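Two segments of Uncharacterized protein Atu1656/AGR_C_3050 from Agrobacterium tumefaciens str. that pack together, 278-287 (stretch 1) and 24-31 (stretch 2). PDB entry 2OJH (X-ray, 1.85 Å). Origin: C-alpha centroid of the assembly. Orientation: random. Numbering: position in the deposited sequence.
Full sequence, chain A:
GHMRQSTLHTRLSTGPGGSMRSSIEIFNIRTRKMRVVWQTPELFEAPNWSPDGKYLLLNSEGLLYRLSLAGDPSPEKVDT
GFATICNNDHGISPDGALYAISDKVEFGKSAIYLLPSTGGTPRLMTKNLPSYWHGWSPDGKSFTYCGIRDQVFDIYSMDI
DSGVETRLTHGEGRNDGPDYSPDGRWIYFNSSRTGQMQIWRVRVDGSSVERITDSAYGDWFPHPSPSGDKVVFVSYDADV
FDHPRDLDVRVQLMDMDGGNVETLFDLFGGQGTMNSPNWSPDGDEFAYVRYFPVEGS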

# COMPACT_ATOMS: atom_id res chain seq x y z
N ASN A 278 -3.24 -3.05 -3.42
CA ASN A 278 -4.72 -3.05 -3.57
C ASN A 278 -5.37 -3.86 -4.73
O ASN A 278 -6.56 -3.68 -5.03
CB ASN A 278 -5.17 -1.60 -3.66
CG ASN A 278 -4.53 -0.90 -4.83
OD1 ASN A 278 -3.44 -1.27 -5.27
ND2 ASN A 278 -5.23 0.10 -5.36
N TRP A 279 -4.62 -4.73 -5.39
CA TRP A 279 -5.12 -5.40 -6.60
C TRP A 279 -5.87 -6.64 -6.20
O TRP A 279 -5.46 -7.37 -5.26
CB TRP A 279 -3.95 -5.81 -7.52
CG TRP A 279 -3.33 -4.67 -8.30
CD1 TRP A 279 -2.25 -3.91 -7.94
CD2 TRP A 279 -3.79 -4.15 -9.55
NE1 TRP A 279 -2.00 -2.95 -8.92
CE2 TRP A 279 -2.93 -3.10 -9.92
CE3 TRP A 279 -4.84 -4.51 -10.41
CZ2 TRP A 279 -3.12 -2.38 -11.11
CZ3 TRP A 279 -5.01 -3.80 -11.59
CH2 TRP A 279 -4.17 -2.75 -11.92
N SER A 280 -6.96 -6.89 -6.91
CA SER A 280 -7.58 -8.22 -6.94
C SER A 280 -6.53 -9.25 -7.38
O SER A 280 -5.62 -8.93 -8.17
CB SER A 280 -8.70 -8.20 -7.97
OG SER A 280 -9.18 -9.50 -8.19
N PRO A 281 -6.65 -10.50 -6.90
CA PRO A 281 -5.69 -11.51 -7.31
C PRO A 281 -5.73 -11.78 -8.81
O PRO A 281 -4.74 -12.26 -9.36
CB PRO A 281 -6.13 -12.76 -6.52
CG PRO A 281 -7.53 -12.52 -6.17
CD PRO A 281 -7.67 -11.04 -5.98
N ASP A 282 -6.84 -11.46 -9.48
CA ASP A 282 -6.94 -11.63 -10.94
C ASP A 282 -6.24 -10.53 -11.75
O ASP A 282 -6.16 -10.64 -12.97
CB ASP A 282 -8.40 -11.78 -11.40
CG ASP A 282 -9.25 -10.49 -11.21
OD1 ASP A 282 -8.71 -9.35 -11.15
OD2 ASP A 282 -10.49 -10.64 -11.16
N GLY A 283 -5.78 -9.47 -11.10
CA GLY A 283 -5.06 -8.40 -11.80
C GLY A 283 -5.88 -7.53 -12.75
O GLY A 283 -5.31 -6.71 -13.49
N ASP A 284 -7.21 -7.65 -12.71
CA ASP A 284 -8.07 -6.85 -13.59
C ASP A 284 -8.71 -5.68 -12.87
O ASP A 284 -9.21 -4.75 -13.51
CB ASP A 284 -9.17 -7.71 -14.20
CG ASP A 284 -8.61 -8.84 -15.05
OD1 ASP A 284 -7.56 -8.64 -15.72
OD2 ASP A 284 -9.21 -9.91 -15.04
N GLU A 285 -8.68 -5.73 -11.54
CA GLU A 285 -9.39 -4.73 -10.74
C GLU A 285 -8.56 -4.34 -9.55
O GLU A 285 -7.78 -5.17 -9.04
CB GLU A 285 -10.73 -5.28 -10.23
CG GLU A 285 -11.63 -5.77 -11.32
CD GLU A 285 -12.98 -6.29 -10.83
OE1 GLU A 285 -13.04 -6.96 -9.78
OE2 GLU A 285 -13.96 -6.06 -11.55
N PHE A 286 -8.70 -3.10 -9.11
CA PHE A 286 -8.10 -2.72 -7.83
C PHE A 286 -9.11 -2.01 -6.92
O PHE A 286 -10.07 -1.37 -7.42
CB PHE A 286 -6.83 -1.87 -8.07
CG PHE A 286 -7.10 -0.58 -8.78
CD1 PHE A 286 -7.52 0.51 -8.04
CD2 PHE A 286 -6.91 -0.45 -10.16
CE1 PHE A 286 -7.79 1.72 -8.64
CE2 PHE A 286 -7.16 0.78 -10.80
CZ PHE A 286 -7.60 1.86 -10.05
N ALA A 287 -8.91 -2.11 -5.60
CA ALA A 287 -9.72 -1.42 -4.61
C ALA A 287 -9.04 -0.10 -4.22
O ALA A 287 -7.81 0.02 -4.28
CB ALA A 287 -9.93 -2.34 -3.34
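Stretch 2, residues 24-31: IEIFNIRT

The strongest polar contact is a salt bridge: R30 NE donates to D284 OD1 at 2.9 Å, with the carboxylate at the edge of the guanidinium. A water joins this corner, donating to D284 OD1 at 2.6 Å and to D282 O at 2.7 Å. Next to it, I29 N donates to D284 O at 2.7 Å, so D284 is held through both side chain and backbone. At the next pair, N28 ND2 donates to E285 OE2 at 3.0 Å. The other end of the N28 amide serves its own stretch: OD1 accepts from R30 N at 2.7 Å and from T31 N at 2.9 Å, linking N28 to the residues after the strand.

Residues 24-28 are extended and lie antiparallel to strand 285-287. The strand directions make an angle of 160°, and the axes approach to 4.7 Å. F27 and F286 form the hydrogen-bonded pair: F27 N reaches F286 O at 3.0 Å, and F286 N reaches F27 O at 2.9 Å. The flanking pairs are non-hydrogen-bonded, N28 with E285 (CA to CA 4.1 Å) and I26 with A287 (CA to CA 4.4 Å). CA-H...O contacts fill in between, as from E285 CA to F27 O at 3.1 Å. After N28 the backbone leaves the extended form, and 29-31 take helical phi/psi values.

Side chains alternate across the sheet. I26 and N28 share one face with E285 and A287; I26 CG2 lies 3.9 Å from E285 CB. F27 and F286 share the other face. F27 CB sits over the F286 ring, 4.2 Å from its centroid, while the two rings meet obliquely, planes at 42°. I29 extends this apolar patch: its CG2 is 3.6 Å from F286 CE2, and its CD1 is 3.8 Å from W279 CH2, at the indole edge. The contact buries 547 Å² in all.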

# COMPACT_ATOMS: atom_id res chain seq x y z
N ILE A 24 -15.68 3.14 -0.35
CA ILE A 24 -14.81 2.03 -0.71
C ILE A 24 -15.28 1.53 -2.10
O ILE A 24 -16.45 1.15 -2.28
CB ILE A 24 -14.83 0.89 0.37
CG1 ILE A 24 -14.30 1.38 1.74
CG2 ILE A 24 -13.90 -0.24 -0.06
CD1 ILE A 24 -15.16 2.32 2.49
N GLU A 25 -14.38 1.59 -3.07
CA GLU A 25 -14.73 1.37 -4.47
C GLU A 25 -13.76 0.42 -5.18
O GLU A 25 -12.65 0.22 -4.73
CB GLU A 25 -14.76 2.72 -5.17
CG GLU A 25 -15.87 3.64 -4.63
CD GLU A 25 -15.94 5.01 -5.29
OE1 GLU A 25 -15.22 5.25 -6.28
OE2 GLU A 25 -16.74 5.86 -4.81
N ILE A 26 -14.19 -0.14 -6.31
CA ILE A 26 -13.34 -1.01 -7.12
C ILE A 26 -13.40 -0.52 -8.54
O ILE A 26 -14.46 -0.10 -9.00
CB ILE A 26 -13.89 -2.44 -7.05
CG1 ILE A 26 -13.57 -3.05 -5.68
CG2 ILE A 26 -13.36 -3.27 -8.22
CD1 ILE A 26 -14.45 -4.30 -5.38
N PHE A 27 -12.25 -0.51 -9.23
CA PHE A 27 -12.21 -0.11 -10.62
C PHE A 27 -11.62 -1.29 -11.39
O PHE A 27 -10.59 -1.87 -10.98
CB PHE A 27 -11.32 1.11 -10.79
CG PHE A 27 -11.29 1.67 -12.19
CD1 PHE A 27 -12.29 2.50 -12.63
CD2 PHE A 27 -10.22 1.39 -13.05
CE1 PHE A 27 -12.28 3.03 -13.95
CE2 PHE A 27 -10.17 1.90 -14.33
CZ PHE A 27 -11.20 2.74 -14.79
N ASN A 28 -12.28 -1.63 -12.49
CA ASN A 28 -11.83 -2.70 -13.34
C ASN A 28 -11.07 -2.06 -14.49
O ASN A 28 -11.64 -1.29 -15.26
CB ASN A 28 -13.02 -3.55 -13.83
CG ASN A 28 -12.59 -4.71 -14.72
OD1 ASN A 28 -11.85 -4.52 -15.68
ND2 ASN A 28 -13.08 -5.92 -14.42
N ILE A 29 -9.77 -2.34 -14.60
CA ILE A 29 -8.97 -1.73 -15.64
C ILE A 29 -9.18 -2.31 -17.04
O ILE A 29 -8.77 -1.71 -18.03
CB ILE A 29 -7.45 -1.72 -15.30
CG1 ILE A 29 -6.87 -3.14 -15.27
CG2 ILE A 29 -7.17 -0.94 -13.99
CD1 ILE A 29 -5.29 -3.17 -15.55
N ARG A 30 -9.81 -3.48 -17.13
CA ARG A 30 -10.09 -4.09 -18.43
C ARG A 30 -11.35 -3.50 -19.09
O ARG A 30 -11.34 -3.15 -20.26
CB ARG A 30 -10.22 -5.62 -18.28
CG ARG A 30 -9.04 -6.28 -17.55
CD ARG A 30 -7.69 -5.87 -18.15
NE ARG A 30 -6.59 -6.49 -17.42
CZ ARG A 30 -5.30 -6.20 -17.60
NH1 ARG A 30 -4.93 -5.28 -18.48
NH2 ARG A 30 -4.38 -6.83 -16.88
N THR A 31 -12.42 -3.40 -18.31
CA THR A 31 -13.72 -2.91 -18.80
C THR A 31 -13.87 -1.41 -18.53
O THR A 31 -14.78 -0.77 -19.07
CB THR A 31 -14.85 -3.63 -18.09
OG1 THR A 31 -14.78 -3.32 -16.70
CG2 THR A 31 -14.75 -5.16 -18.26
O HOH W 1 -5.26 -9.84 -15.44